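Local coordinates for peroxisomal membrane protein LPX1 (Saccharomyces cerevisiae, PDB 2Y6U) that hydrolyses acyl esters in peroxisomes, with esterase, triacylglycerol lipase and phospholipase A activity, at residues A[286-291]-A[312-317]; A[138-143]-A[164-169]; A[63-68]-A[236-241]; A[95-100]-A[255-260]. All blocks are in the same frame, centred on the assembly; numbering follows the deposited sequence.

From the N terminus, residues 63-68 open interaction 3 and residues 95-100 open interaction 4. Interaction 2 then opens and closes within both of these long loops, pairing strand 137-144 with strand 164-168. The chain goes on into the region between strands 164-168 and 286-292, where 236-241 closes interaction 3 before 255-260 closes interaction 4, so these two cross. They touch through Lys65 with Asp99 and Glu239 with Met257, tying loops of the core to this insertion. Interaction 1 comes last, a short loop in series with the others. It continues the sheet of interaction 2, since Ile288 and Ile290 bond through their backbones to Leu167.

Interaction 1: residues A[286-291]-A[312-317]; sequences RTIHIV and NYHLDV
His289 ND1 and Tyr313 OH are hydrogen-bonded at 2.8 Å, and either could be the donor. The hydroxyl arrives at the edge of the imidazole, and the two rings meet rim to rim with their planes 72° apart. The bend of Arg286 at chi2 (85°) turns CD toward Asn312, and NH1 donates to Asn312 OD1 over 3.0 Å, each group tilted out of the other's plane. NH1 also donates a hydrogen bond to a water in the guanidinium plane, which donates to Tyr313 O. A methionine in place of Arg286 would probably leave Asn312 OD1 without this donor and break the water link to Tyr313. The backbone ladder is regular: Thr287 N donates to Asn312 O and Thr287 O accepts from His314 N; His289 N donates to His314 O and His289 O accepts from Asp316 N; Val291 N closes it on Asp316 O. His314 NE2 donates to Asp316 OD1, meeting it from above the carboxylate plane; Arg336 and His340 of helix 330-347 hold the same carboxylate. Leu315 CD1 covers one face of the His289 ring, 4.0 Å from its centroid, and meets Val291 CG1 at 3.7 Å. On the other face of the sheet Ile288 CD1 rests on His314 CB. Parallel and joined through helix 300-309, these strands form a beta-alpha-beta unit at one margin of the alpha/beta-hydrolase sheet.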
loop_
_atom_site.group_PDB
_atom_site.type_symbol
_atom_site.label_atom_id
_atom_site.label_comp_id
_atom_site.label_asym_id
_atom_site.label_seq_id
_atom_site.Cartn_x
_atom_site.Cartn_y
_atom_site.Cartn_z
ATOM N N ARG A 286 17.813 -0.671 -8.326
ATOM C CA ARG A 286 18.830 -1.672 -8.423
ATOM C C ARG A 286 18.422 -2.899 -7.618
ATOM O O ARG A 286 18.115 -2.786 -6.436
ATOM C CB ARG A 286 20.094 -1.083 -7.799
ATOM C CG ARG A 286 21.219 -2.096 -7.731
ATOM C CD ARG A 286 21.892 -2.099 -8.968
ATOM N NE ARG A 286 23.226 -2.752 -9.053
ATOM C CZ ARG A 286 23.688 -3.338 -10.183
ATOM N NH1 ARG A 286 22.942 -3.422 -11.317
ATOM N NH2 ARG A 286 24.919 -3.868 -10.181
ATOM N N THR A 287 18.437 -4.060 -8.262
ATOM C CA THR A 287 18.003 -5.308 -7.704
ATOM C C THR A 287 19.049 -6.377 -7.967
ATOM O O THR A 287 19.517 -6.644 -9.173
ATOM C CB THR A 287 16.656 -5.678 -8.349
ATOM O OG1 THR A 287 15.713 -4.649 -8.102
ATOM C CG2 THR A 287 16.139 -7.027 -7.754
ATOM N N ILE A 288 19.566 -6.905 -6.887
ATOM C CA ILE A 288 20.535 -7.984 -6.925
ATOM C C ILE A 288 19.778 -9.293 -6.754
ATOM O O ILE A 288 18.988 -9.437 -5.816
ATOM C CB ILE A 288 21.500 -7.852 -5.745
ATOM C CG1 ILE A 288 22.076 -6.452 -5.633
ATOM C CG2 ILE A 288 22.559 -8.934 -5.801
ATOM C CD1 ILE A 288 22.788 -5.856 -6.980
ATOM N N HIS A 289 20.071 -10.287 -7.583
ATOM C CA HIS A 289 19.407 -11.551 -7.543
ATOM C C HIS A 289 20.488 -12.555 -7.276
ATOM O O HIS A 289 21.423 -12.693 -8.051
ATOM C CB HIS A 289 18.756 -11.750 -8.890
ATOM C CG HIS A 289 17.922 -12.979 -9.011
ATOM N ND1 HIS A 289 17.387 -13.363 -10.225
ATOM C CD2 HIS A 289 17.531 -13.911 -8.097
ATOM C CE1 HIS A 289 16.697 -14.464 -10.047
ATOM N NE2 HIS A 289 16.736 -14.805 -8.767
ATOM N N ILE A 290 20.447 -13.178 -6.103
ATOM C CA ILE A 290 21.444 -14.117 -5.684
ATOM C C ILE A 290 20.794 -15.479 -5.783
ATOM O O ILE A 290 19.717 -15.736 -5.214
ATOM C CB ILE A 290 21.922 -13.865 -4.265
ATOM C CG1 ILE A 290 22.524 -12.454 -4.146
ATOM C CG2 ILE A 290 22.984 -14.995 -3.801
ATOM C CD1 ILE A 290 22.999 -12.007 -2.764
ATOM N N VAL A 291 21.421 -16.359 -6.544
ATOM C CA VAL A 291 20.890 -17.713 -6.721
ATOM C C VAL A 291 21.954 -18.717 -6.362
ATOM O O VAL A 291 23.148 -18.461 -6.464
ATOM C CB VAL A 291 20.321 -17.998 -8.110
ATOM C CG1 VAL A 291 19.263 -16.927 -8.578
ATOM C CG2 VAL A 291 21.455 -18.120 -9.144
ATOM N N ASN A 312 17.094 -2.692 -13.784
ATOM C CA ASN A 312 18.393 -2.505 -13.181
ATOM C C ASN A 312 18.709 -3.736 -12.395
ATOM O O ASN A 312 18.390 -3.846 -11.214
ATOM C CB ASN A 312 18.416 -1.225 -12.306
ATOM C CG ASN A 312 19.826 -0.809 -11.858
ATOM O OD1 ASN A 312 20.816 -1.534 -12.143
ATOM N ND2 ASN A 312 19.944 0.336 -11.169
ATOM N N TYR A 313 19.336 -4.712 -13.044
ATOM C CA TYR A 313 19.381 -6.078 -12.534
ATOM C C TYR A 313 20.801 -6.626 -12.546
ATOM O O TYR A 313 21.590 -6.334 -13.520
ATOM C CB TYR A 313 18.558 -6.920 -13.488
ATOM C CG TYR A 313 18.550 -8.419 -13.232
ATOM C CD1 TYR A 313 17.677 -8.988 -12.369
ATOM C CD2 TYR A 313 19.512 -9.276 -13.855
ATOM C CE1 TYR A 313 17.653 -10.288 -12.117
ATOM C CE2 TYR A 313 19.481 -10.563 -13.647
ATOM C CZ TYR A 313 18.565 -11.121 -12.786
ATOM O OH TYR A 313 18.541 -12.474 -12.600
ATOM N N HIS A 314 21.166 -7.361 -11.480
ATOM C CA HIS A 314 22.452 -8.012 -11.405
ATOM C C HIS A 314 22.262 -9.389 -10.823
ATOM O O HIS A 314 21.683 -9.514 -9.738
ATOM C CB HIS A 314 23.396 -7.243 -10.508
ATOM C CG HIS A 314 24.712 -7.955 -10.263
ATOM N ND1 HIS A 314 25.874 -7.672 -10.962
ATOM C CD2 HIS A 314 25.026 -8.988 -9.441
ATOM C CE1 HIS A 314 26.855 -8.436 -10.512
ATOM N NE2 HIS A 314 26.359 -9.283 -9.632
ATOM N N LEU A 315 22.764 -10.434 -11.478
ATOM C CA LEU A 315 22.702 -11.793 -10.965
ATOM C C LEU A 315 24.054 -12.149 -10.321
ATOM O O LEU A 315 25.146 -11.883 -10.904
ATOM C CB LEU A 315 22.428 -12.828 -12.111
ATOM C CG LEU A 315 22.274 -14.303 -11.623
ATOM C CD1 LEU A 315 20.886 -14.540 -10.912
ATOM C CD2 LEU A 315 22.619 -15.232 -12.797
ATOM N N ASP A 316 24.012 -12.795 -9.128
ATOM C CA ASP A 316 25.191 -13.453 -8.558
ATOM C C ASP A 316 24.866 -14.908 -8.329
ATOM O O ASP A 316 23.820 -15.219 -7.787
ATOM C CB ASP A 316 25.544 -12.993 -7.158
ATOM C CG ASP A 316 26.252 -11.772 -7.139
ATOM O OD1 ASP A 316 27.314 -11.654 -7.846
ATOM O OD2 ASP A 316 25.676 -10.867 -6.509
ATOM N N VAL A 317 25.726 -15.777 -8.764
ATOM C CA VAL A 317 25.474 -17.234 -8.658
ATOM C C VAL A 317 26.452 -17.730 -7.569
ATOM O O VAL A 317 27.657 -17.489 -7.664
ATOM C CB VAL A 317 25.706 -17.922 -9.997
ATOM C CG1 VAL A 317 25.636 -19.438 -9.917
ATOM C CG2 VAL A 317 24.655 -17.447 -11.075
HETATM O O HOH W 1 24.041 -4.368 -13.555
#

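Interaction 2: residues A[138-143]-A[164-169]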
loop_
_atom_site.group_PDB
_atom_site.type_symbol
_atom_site.label_atom_id
_atom_site.label_comp_id
_atom_site.label_asym_id
_atom_site.label_seq_id
_atom_site.Cartn_x
_atom_site.Cartn_y
_atom_site.Cartn_z
ATOM N N LEU A 138 19.748 5.403 3.491
ATOM C CA LEU A 138 19.549 4.509 2.379
ATOM C C LEU A 138 19.050 3.185 2.958
ATOM O O LEU A 138 19.585 2.690 3.907
ATOM C CB LEU A 138 20.841 4.253 1.619
ATOM C CG LEU A 138 21.370 5.461 0.781
ATOM C CD1 LEU A 138 22.782 5.204 0.164
ATOM C CD2 LEU A 138 20.354 5.949 -0.381
ATOM N N ASN A 139 17.982 2.688 2.353
ATOM C CA ASN A 139 17.320 1.554 2.898
ATOM C C ASN A 139 17.441 0.406 1.947
ATOM O O ASN A 139 17.181 0.572 0.738
ATOM C CB ASN A 139 15.862 1.908 3.049
ATOM C CG ASN A 139 15.597 3.098 4.034
ATOM O OD1 ASN A 139 16.267 3.240 5.055
ATOM N ND2 ASN A 139 14.702 4.026 3.613
ATOM N N VAL A 140 17.715 -0.754 2.493
ATOM C CA VAL A 140 17.972 -1.953 1.693
ATOM C C VAL A 140 17.077 -3.072 2.204
ATOM O O VAL A 140 16.933 -3.216 3.413
ATOM C CB VAL A 140 19.400 -2.424 1.888
ATOM C CG1 VAL A 140 19.681 -3.766 0.999
ATOM C CG2 VAL A 140 20.403 -1.284 1.663
ATOM N N VAL A 141 16.381 -3.763 1.306
ATOM C CA VAL A 141 15.554 -4.928 1.699
ATOM C C VAL A 141 16.205 -6.148 1.130
ATOM O O VAL A 141 16.636 -6.123 -0.000
ATOM C CB VAL A 141 14.075 -4.800 1.251
ATOM C CG1 VAL A 141 13.956 -4.600 -0.277
ATOM C CG2 VAL A 141 13.182 -6.015 1.782
ATOM N N ILE A 142 16.340 -7.157 1.969
ATOM C CA ILE A 142 16.981 -8.385 1.640
ATOM C C ILE A 142 15.969 -9.500 1.942
ATOM O O ILE A 142 15.466 -9.653 3.071
ATOM C CB ILE A 142 18.297 -8.647 2.419
ATOM C CG1 ILE A 142 19.257 -7.451 2.359
ATOM C CG2 ILE A 142 18.920 -10.038 1.966
ATOM C CD1 ILE A 142 19.091 -6.443 3.505
ATOM N N GLY A 143 15.611 -10.303 0.939
ATOM C CA GLY A 143 14.597 -11.305 1.161
ATOM C C GLY A 143 14.999 -12.628 0.570
ATOM O O GLY A 143 15.551 -12.670 -0.544
ATOM N N LEU A 164 17.612 -0.202 -2.614
ATOM C CA LEU A 164 18.349 -1.386 -3.112
ATOM C C LEU A 164 17.590 -2.637 -2.647
ATOM O O LEU A 164 17.183 -2.734 -1.449
ATOM C CB LEU A 164 19.756 -1.370 -2.526
ATOM C CG LEU A 164 20.612 -2.601 -2.839
ATOM C CD1 LEU A 164 20.883 -2.639 -4.391
ATOM C CD2 LEU A 164 21.940 -2.505 -2.063
ATOM N N LEU A 165 17.343 -3.573 -3.566
ATOM C CA LEU A 165 16.670 -4.858 -3.288
ATOM C C LEU A 165 17.683 -5.941 -3.490
ATOM O O LEU A 165 18.436 -5.925 -4.510
ATOM C CB LEU A 165 15.516 -5.076 -4.255
ATOM C CG LEU A 165 14.201 -4.382 -3.919
ATOM C CD1 LEU A 165 14.221 -2.837 -3.847
ATOM C CD2 LEU A 165 13.171 -4.961 -4.918
ATOM N N ILE A 166 17.768 -6.876 -2.556
ATOM C CA ILE A 166 18.637 -8.015 -2.671
ATOM C C ILE A 166 17.734 -9.249 -2.470
ATOM O O ILE A 166 17.132 -9.458 -1.407
ATOM C CB ILE A 166 19.765 -8.028 -1.638
ATOM C CG1 ILE A 166 20.586 -6.716 -1.733
ATOM C CG2 ILE A 166 20.621 -9.330 -1.860
ATOM C CD1 ILE A 166 21.772 -6.629 -0.774
ATOM N N LEU A 167 17.560 -10.009 -3.524
ATOM C CA LEU A 167 16.671 -11.134 -3.543
ATOM C C LEU A 167 17.485 -12.398 -3.574
ATOM O O LEU A 167 18.260 -12.627 -4.529
ATOM C CB LEU A 167 15.790 -11.024 -4.814
ATOM C CG LEU A 167 15.161 -9.686 -5.154
ATOM C CD1 LEU A 167 14.363 -9.801 -6.474
ATOM C CD2 LEU A 167 14.257 -9.170 -4.033
ATOM N N ILE A 168 17.329 -13.261 -2.573
ATOM C CA ILE A 168 18.111 -14.480 -2.516
ATOM C C ILE A 168 17.102 -15.579 -2.852
ATOM O O ILE A 168 16.165 -15.846 -2.094
ATOM C CB ILE A 168 18.719 -14.711 -1.159
ATOM C CG1 ILE A 168 19.602 -13.503 -0.702
ATOM C CG2 ILE A 168 19.532 -16.079 -1.169
ATOM C CD1 ILE A 168 19.804 -13.469 0.857
ATOM N N GLU A 169 17.278 -16.247 -3.964
ATOM C CA GLU A 169 16.368 -17.294 -4.377
ATOM C C GLU A 169 14.888 -16.950 -4.273
ATOM O O GLU A 169 14.080 -17.689 -3.632
ATOM C CB GLU A 169 16.646 -18.539 -3.548
ATOM C CG GLU A 169 17.916 -19.245 -3.909
ATOM C CD GLU A 169 17.748 -20.123 -5.242
ATOM O OE1 GLU A 169 16.722 -20.786 -5.370
ATOM O OE2 GLU A 169 18.666 -20.184 -6.067
#
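Val141 holds CG1 between its backbone N and carbonyl carbon (chi1 57°), which sets that methyl against CG of Leu165 at 3.7 Å; Leu165 in turn has CG anti to its carbonyl carbon (chi1 -82°), and the two side chains run alongside each other in the same direction. The pair belongs to the beta-alpha-beta unit of strand 137-144, helix 146-157 and strand 164-168, in the middle of the alpha/beta-hydrolase sheet. Helix 146-157 covers this face: Ala151 meets Val141 and Leu152 meets Leu165. On the other face Val140 CG1 reaches both Leu164 CD2 and the tip of Ile166, CD1, at 4.0 Å each. Ile142 lies alongside Ile166, though its side chain was modelled in two conformers, so its finer contacts are doubtful. The residues that touch are all buried, and the side-chain packing between the strands is aliphatic.

Four firm backbone bonds hold the parallel register. Val141 N donates to Leu164 O, and Val141 O accepts from Ile166 N. Two residues on, Gly143 repeats the pattern, with its N on Ile166 O. A fifth bond, from Leu164 N to Asn139 O, is weak at 3.5 Å. Gly143 opens a GxSxG sequence consistent with the nucleophile elbow of this family, the sharp turn that leads from the strand into helix 146-157. Just beyond the paired residues Glu169 turns its carboxylate to His323. The last link of the ladder is almost straight: Ile168 N donates to Gly143 O over 2.8 Å, with 177° at the hydrogen.

Interaction 3: residues A[63-68]-A[236-241]; sequences MSKVVW and IDFERT
Phe238 lies with one ring face against Val66, whose CB stands 4.1 Å from the ring centroid and is offset toward the rim near CG. The two side chains pass one another, running opposite ways, in a CH-pi contact; Phe238 keeps CG anti to its backbone N (chi1 171°), which carries CG toward Val66. Two further residues meet the far part of the ring. Ser64 OG approaches CE2 of Phe238 obliquely at 3.2 Å, and the aliphatic chain of Lys65 crosses the phenyl group at about a right angle, its CE 3.8 Å from CE1. Ser64 OG also accepts from Val66 N, an ST turn that fixes the hydroxyl.

Polar contact between the segments runs through water. Glu239 OE2 accepts from two waters: one also donates to Met63 O, and the other is 2.6 Å from Ser64 OG. The other oxygen, OE1, receives the backbone N of Met257, so the carboxylate is well occupied. Lys65 NZ bridges to Asp36 and Asp99. The contact thus sets the loop after strand 51-58 against the C-terminal end of helix 229-239, whose Asn234 and Ile235 also touch Val66, with helix 325-328 packing on Met63 and Val67.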
loop_
_atom_site.group_PDB
_atom_site.type_symbol
_atom_site.label_atom_id
_atom_site.label_comp_id
_atom_site.label_asym_id
_atom_site.label_seq_id
_atom_site.Cartn_x
_atom_site.Cartn_y
_atom_site.Cartn_z
ATOM N N MET A 63 10.531 -20.588 7.685
ATOM C CA MET A 63 11.670 -20.215 8.540
ATOM C C MET A 63 11.225 -19.132 9.488
ATOM O O MET A 63 10.064 -19.114 9.915
ATOM C CB MET A 63 12.882 -19.819 7.631
ATOM C CG MET A 63 13.251 -20.918 6.707
ATOM S SD MET A 63 14.953 -20.816 6.184
ATOM C CE MET A 63 14.913 -21.655 4.635
ATOM N N SER A 64 12.102 -18.189 9.825
ATOM C CA SER A 64 11.746 -17.083 10.744
ATOM C C SER A 64 12.867 -16.082 10.651
ATOM O O SER A 64 13.869 -16.354 10.028
ATOM C CB SER A 64 11.648 -17.591 12.205
ATOM O OG SER A 64 12.955 -17.934 12.721
ATOM N N LYS A 65 12.762 -15.039 11.434
ATOM C CA LYS A 65 13.729 -13.987 11.498
ATOM C C LYS A 65 15.075 -14.478 12.052
ATOM O O LYS A 65 16.087 -13.870 11.778
ATOM C CB LYS A 65 13.184 -12.897 12.358
ATOM C CG LYS A 65 13.082 -13.302 13.833
ATOM C CD LYS A 65 12.438 -12.198 14.714
ATOM C CE LYS A 65 12.128 -12.857 16.059
ATOM N NZ LYS A 65 11.476 -11.948 17.087
ATOM N N VAL A 66 15.082 -15.609 12.758
ATOM C CA VAL A 66 16.285 -16.070 13.414
ATOM C C VAL A 66 17.410 -16.443 12.426
ATOM O O VAL A 66 18.613 -16.404 12.783
ATOM C CB VAL A 66 16.030 -17.266 14.376
ATOM C CG1 VAL A 66 15.986 -18.680 13.660
ATOM C CG2 VAL A 66 17.091 -17.226 15.489
ATOM N N VAL A 67 17.031 -16.774 11.192
ATOM C CA VAL A 67 18.005 -17.221 10.190
ATOM C C VAL A 67 18.967 -16.108 9.781
ATOM O O VAL A 67 20.040 -16.381 9.219
ATOM C CB VAL A 67 17.345 -17.798 8.912
ATOM C CG1 VAL A 67 16.435 -19.024 9.309
ATOM C CG2 VAL A 67 16.598 -16.726 8.083
ATOM N N TRP A 68 18.623 -14.868 10.138
ATOM C CA TRP A 68 19.487 -13.750 9.857
ATOM C C TRP A 68 20.363 -13.324 11.015
ATOM O O TRP A 68 21.286 -12.487 10.848
ATOM C CB TRP A 68 18.669 -12.569 9.379
ATOM C CG TRP A 68 17.697 -12.847 8.315
ATOM C CD1 TRP A 68 16.344 -12.865 8.443
ATOM C CD2 TRP A 68 17.975 -13.135 6.923
ATOM N NE1 TRP A 68 15.757 -13.093 7.232
ATOM C CE2 TRP A 68 16.714 -13.250 6.273
ATOM C CE3 TRP A 68 19.116 -13.287 6.185
ATOM C CZ2 TRP A 68 16.600 -13.540 4.963
ATOM C CZ3 TRP A 68 18.987 -13.527 4.797
ATOM C CH2 TRP A 68 17.746 -13.654 4.231
ATOM N N ILE A 236 17.147 -24.287 16.013
ATOM C CA ILE A 236 16.721 -25.261 17.007
ATOM C C ILE A 236 16.273 -24.592 18.287
ATOM O O ILE A 236 15.199 -24.892 18.832
ATOM C CB ILE A 236 17.825 -26.328 17.249
ATOM C CG1 ILE A 236 17.944 -27.247 16.014
ATOM C CG2 ILE A 236 17.549 -27.113 18.570
ATOM C CD1 ILE A 236 19.342 -28.081 15.881
ATOM N N ASP A 237 17.065 -23.646 18.760
ATOM C CA ASP A 237 16.788 -22.960 20.013
ATOM C C ASP A 237 15.594 -22.002 19.893
ATOM O O ASP A 237 14.837 -21.802 20.882
ATOM C CB ASP A 237 18.045 -22.207 20.499
ATOM C CG ASP A 237 19.158 -23.174 21.002
ATOM O OD1 ASP A 237 18.805 -24.264 21.465
ATOM O OD2 ASP A 237 20.373 -22.861 20.892
ATOM N N PHE A 238 15.434 -21.393 18.730
ATOM C CA PHE A 238 14.372 -20.355 18.547
ATOM C C PHE A 238 12.984 -21.017 18.408
ATOM O O PHE A 238 11.976 -20.531 18.924
ATOM C CB PHE A 238 14.671 -19.527 17.346
ATOM C CG PHE A 238 13.555 -18.586 16.947
ATOM C CD1 PHE A 238 13.455 -17.339 17.519
ATOM C CD2 PHE A 238 12.646 -18.950 15.972
ATOM C CE1 PHE A 238 12.432 -16.489 17.151
ATOM C CE2 PHE A 238 11.652 -18.139 15.606
ATOM C CZ PHE A 238 11.532 -16.894 16.184
ATOM N N GLU A 239 12.950 -22.150 17.713
ATOM C CA GLU A 239 11.698 -22.852 17.429
ATOM C C GLU A 239 11.162 -23.606 18.629
ATOM O O GLU A 239 9.986 -23.934 18.659
ATOM C CB GLU A 239 11.869 -23.821 16.220
ATOM C CG GLU A 239 12.042 -23.188 14.824
ATOM C CD GLU A 239 10.754 -22.428 14.350
ATOM O OE1 GLU A 239 9.651 -22.771 14.891
ATOM O OE2 GLU A 239 10.836 -21.585 13.380
ATOM N N ARG A 240 12.016 -23.956 19.603
ATOM C CA ARG A 240 11.589 -24.866 20.649
ATOM C C ARG A 240 10.551 -24.192 21.551
ATOM O O ARG A 240 10.821 -23.117 22.069
ATOM C CB ARG A 240 12.806 -25.290 21.483
ATOM C CG ARG A 240 12.525 -26.195 22.629
ATOM C CD ARG A 240 13.795 -26.352 23.486
ATOM N NE ARG A 240 14.819 -27.192 22.873
ATOM C CZ ARG A 240 16.012 -26.782 22.401
ATOM N NH1 ARG A 240 16.384 -25.509 22.441
ATOM N NH2 ARG A 240 16.863 -27.674 21.889
ATOM N N THR A 241 9.358 -24.789 21.667
ATOM C CA THR A 241 8.368 -24.420 22.692
ATOM C C THR A 241 7.889 -25.688 23.457
ATOM O O THR A 241 7.796 -26.808 22.886
ATOM C CB THR A 241 7.153 -23.589 22.151
ATOM O OG1 THR A 241 6.079 -24.464 21.759
ATOM C CG2 THR A 241 7.552 -22.630 21.005
HETATM O O HOH W 2 8.901 -20.001 12.349
HETATM O O HOH W 3 13.213 -20.526 12.769
#

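Interaction 4: residues A[95-100]-A[255-260]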
loop_
_atom_site.group_PDB
_atom_site.type_symbol
_atom_site.label_atom_id
_atom_site.label_comp_id
_atom_site.label_asym_id
_atom_site.label_seq_id
_atom_site.Cartn_x
_atom_site.Cartn_y
_atom_site.Cartn_z
ATOM N N VAL A 95 3.196 -13.070 9.863
ATOM C CA VAL A 95 2.146 -13.339 10.853
ATOM C C VAL A 95 2.038 -14.790 11.246
ATOM O O VAL A 95 1.695 -15.082 12.393
ATOM C CB VAL A 95 0.724 -12.845 10.394
ATOM C CG1 VAL A 95 0.607 -11.289 10.391
ATOM C CG2 VAL A 95 0.323 -13.497 9.063
ATOM N N ASN A 96 2.329 -15.704 10.303
ATOM C CA ASN A 96 2.223 -17.103 10.573
ATOM C C ASN A 96 3.530 -17.866 10.790
ATOM O O ASN A 96 3.578 -19.065 10.623
ATOM C CB ASN A 96 1.343 -17.732 9.448
ATOM C CG ASN A 96 1.989 -17.663 8.108
ATOM O OD1 ASN A 96 2.899 -16.879 7.910
ATOM N ND2 ASN A 96 1.567 -18.548 7.190
ATOM N N HIS A 97 4.580 -17.120 11.109
ATOM C CA HIS A 97 5.922 -17.629 11.381
ATOM C C HIS A 97 6.466 -17.163 12.765
ATOM O O HIS A 97 6.121 -16.088 13.217
ATOM C CB HIS A 97 6.914 -17.187 10.292
ATOM C CG HIS A 97 6.676 -17.836 8.952
ATOM N ND1 HIS A 97 5.609 -17.474 8.134
ATOM C CD2 HIS A 97 7.415 -18.733 8.247
ATOM C CE1 HIS A 97 5.642 -18.243 7.047
ATOM N NE2 HIS A 97 6.764 -18.941 7.047
ATOM N N GLY A 98 7.369 -17.931 13.356
ATOM C CA GLY A 98 8.211 -17.410 14.456
ATOM C C GLY A 98 7.364 -16.879 15.590
ATOM O O GLY A 98 6.374 -17.494 15.989
ATOM N N ASP A 99 7.781 -15.733 16.129
ATOM C CA ASP A 99 7.172 -15.179 17.345
ATOM C C ASP A 99 5.850 -14.585 16.978
ATOM O O ASP A 99 4.955 -14.488 17.853
ATOM C CB ASP A 99 8.113 -14.170 18.007
ATOM C CG ASP A 99 9.316 -14.843 18.682
ATOM O OD1 ASP A 99 9.204 -15.970 19.211
ATOM O OD2 ASP A 99 10.391 -14.218 18.694
ATOM N N SER A 100 5.671 -14.217 15.696
ATOM C CA SER A 100 4.402 -13.674 15.295
ATOM C C SER A 100 3.339 -14.756 15.333
ATOM O O SER A 100 2.262 -14.537 15.879
ATOM C CB SER A 100 4.468 -13.109 13.890
ATOM O OG SER A 100 5.317 -11.948 13.889
ATOM N N THR A 255 7.002 -26.759 17.687
ATOM C CA THR A 255 7.744 -25.640 17.111
ATOM C C THR A 255 6.842 -24.384 16.995
ATOM O O THR A 255 5.621 -24.474 16.924
ATOM C CB THR A 255 8.308 -26.018 15.687
ATOM O OG1 THR A 255 7.239 -26.509 14.869
ATOM C CG2 THR A 255 9.381 -27.153 15.798
ATOM N N LYS A 256 7.471 -23.212 16.948
ATOM C CA LYS A 256 6.749 -22.000 16.707
ATOM C C LYS A 256 6.081 -22.096 15.325
ATOM O O LYS A 256 4.910 -21.703 15.154
ATOM C CB LYS A 256 7.701 -20.769 16.797
ATOM C CG LYS A 256 8.283 -20.623 18.199
ATOM C CD LYS A 256 9.045 -19.357 18.338
ATOM C CE LYS A 256 9.512 -19.182 19.807
ATOM N NZ LYS A 256 10.639 -18.125 19.702
ATOM N N MET A 257 6.855 -22.523 14.332
ATOM C CA MET A 257 6.309 -22.821 13.017
ATOM C C MET A 257 5.309 -23.991 13.034
ATOM O O MET A 257 5.692 -25.158 13.328
ATOM C CB MET A 257 7.406 -23.137 12.041
ATOM C CG MET A 257 6.966 -23.135 10.573
ATOM S SD MET A 257 6.634 -21.369 10.066
ATOM C CE MET A 257 5.144 -21.577 9.025
ATOM N N GLU A 258 4.051 -23.687 12.777
ATOM C CA GLU A 258 2.972 -24.687 12.717
ATOM C C GLU A 258 3.055 -25.417 11.363
ATOM O O GLU A 258 3.177 -24.783 10.310
ATOM C CB GLU A 258 1.586 -24.004 12.876
ATOM C CG GLU A 258 1.247 -23.379 14.263
ATOM C CD GLU A 258 0.324 -22.197 14.145
ATOM O OE1 GLU A 258 0.781 -21.054 13.777
ATOM O OE2 GLU A 258 -0.873 -22.411 14.310
ATOM N N GLN A 259 2.957 -26.755 11.364
ATOM C CA GLN A 259 3.048 -27.488 10.121
ATOM C C GLN A 259 1.977 -27.033 9.125
ATOM O O GLN A 259 2.263 -26.884 7.969
ATOM C CB GLN A 259 2.864 -28.994 10.329
ATOM C CG GLN A 259 2.990 -29.784 9.022
ATOM C CD GLN A 259 3.156 -31.293 9.248
ATOM O OE1 GLN A 259 2.410 -31.884 9.976
ATOM N NE2 GLN A 259 4.167 -31.883 8.642
ATOM N N ALA A 260 0.725 -26.895 9.557
ATOM C CA ALA A 260 -0.336 -26.436 8.627
ATOM C C ALA A 260 -0.007 -25.117 7.978
ATOM O O ALA A 260 -0.222 -24.922 6.762
ATOM C CB ALA A 260 -1.690 -26.377 9.359
HETATM O O HOH W 4 3.079 -21.047 12.441
#
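Lys256 starts the contact by laying CB on Gly98 O at 3.6 Å. Its chain then runs extended to Asp99, where NZ bridges to OD1 at 2.6 Å, on the syn side and 19° out of the carboxylate plane. Lys65 pairs with the other oxygen of Asp99, so the carboxylate sits between two cations. An alanine in place of Lys256 would probably leave Asp99 OD1 without this cation, with Lys65 alone at the other oxygen. Next comes Met257, bent at chi2 (71°). Its CE lies over one face of His97, 3.8 Å from the ring centroid, and SD comes obliquely to the same ring, 3.3 Å from CD2. The methyl also touches Asn96 O at 3.4 Å. The imidazole is fixed at its nitrogens: NE2 is hydrogen-bonded to Gly62 N, and ND1 gives a weak bond to Asn96 OD1. Glu258, at the N-cap position of helix 259-264, donates its backbone N to a water that lies 2.7 Å from Asn96 O. Taken together, the loop that follows strand 84-92 is joined to a segment between strands 164-168 and 286-292, the stretch in which alpha/beta hydrolases commonly carry the cap over their active site.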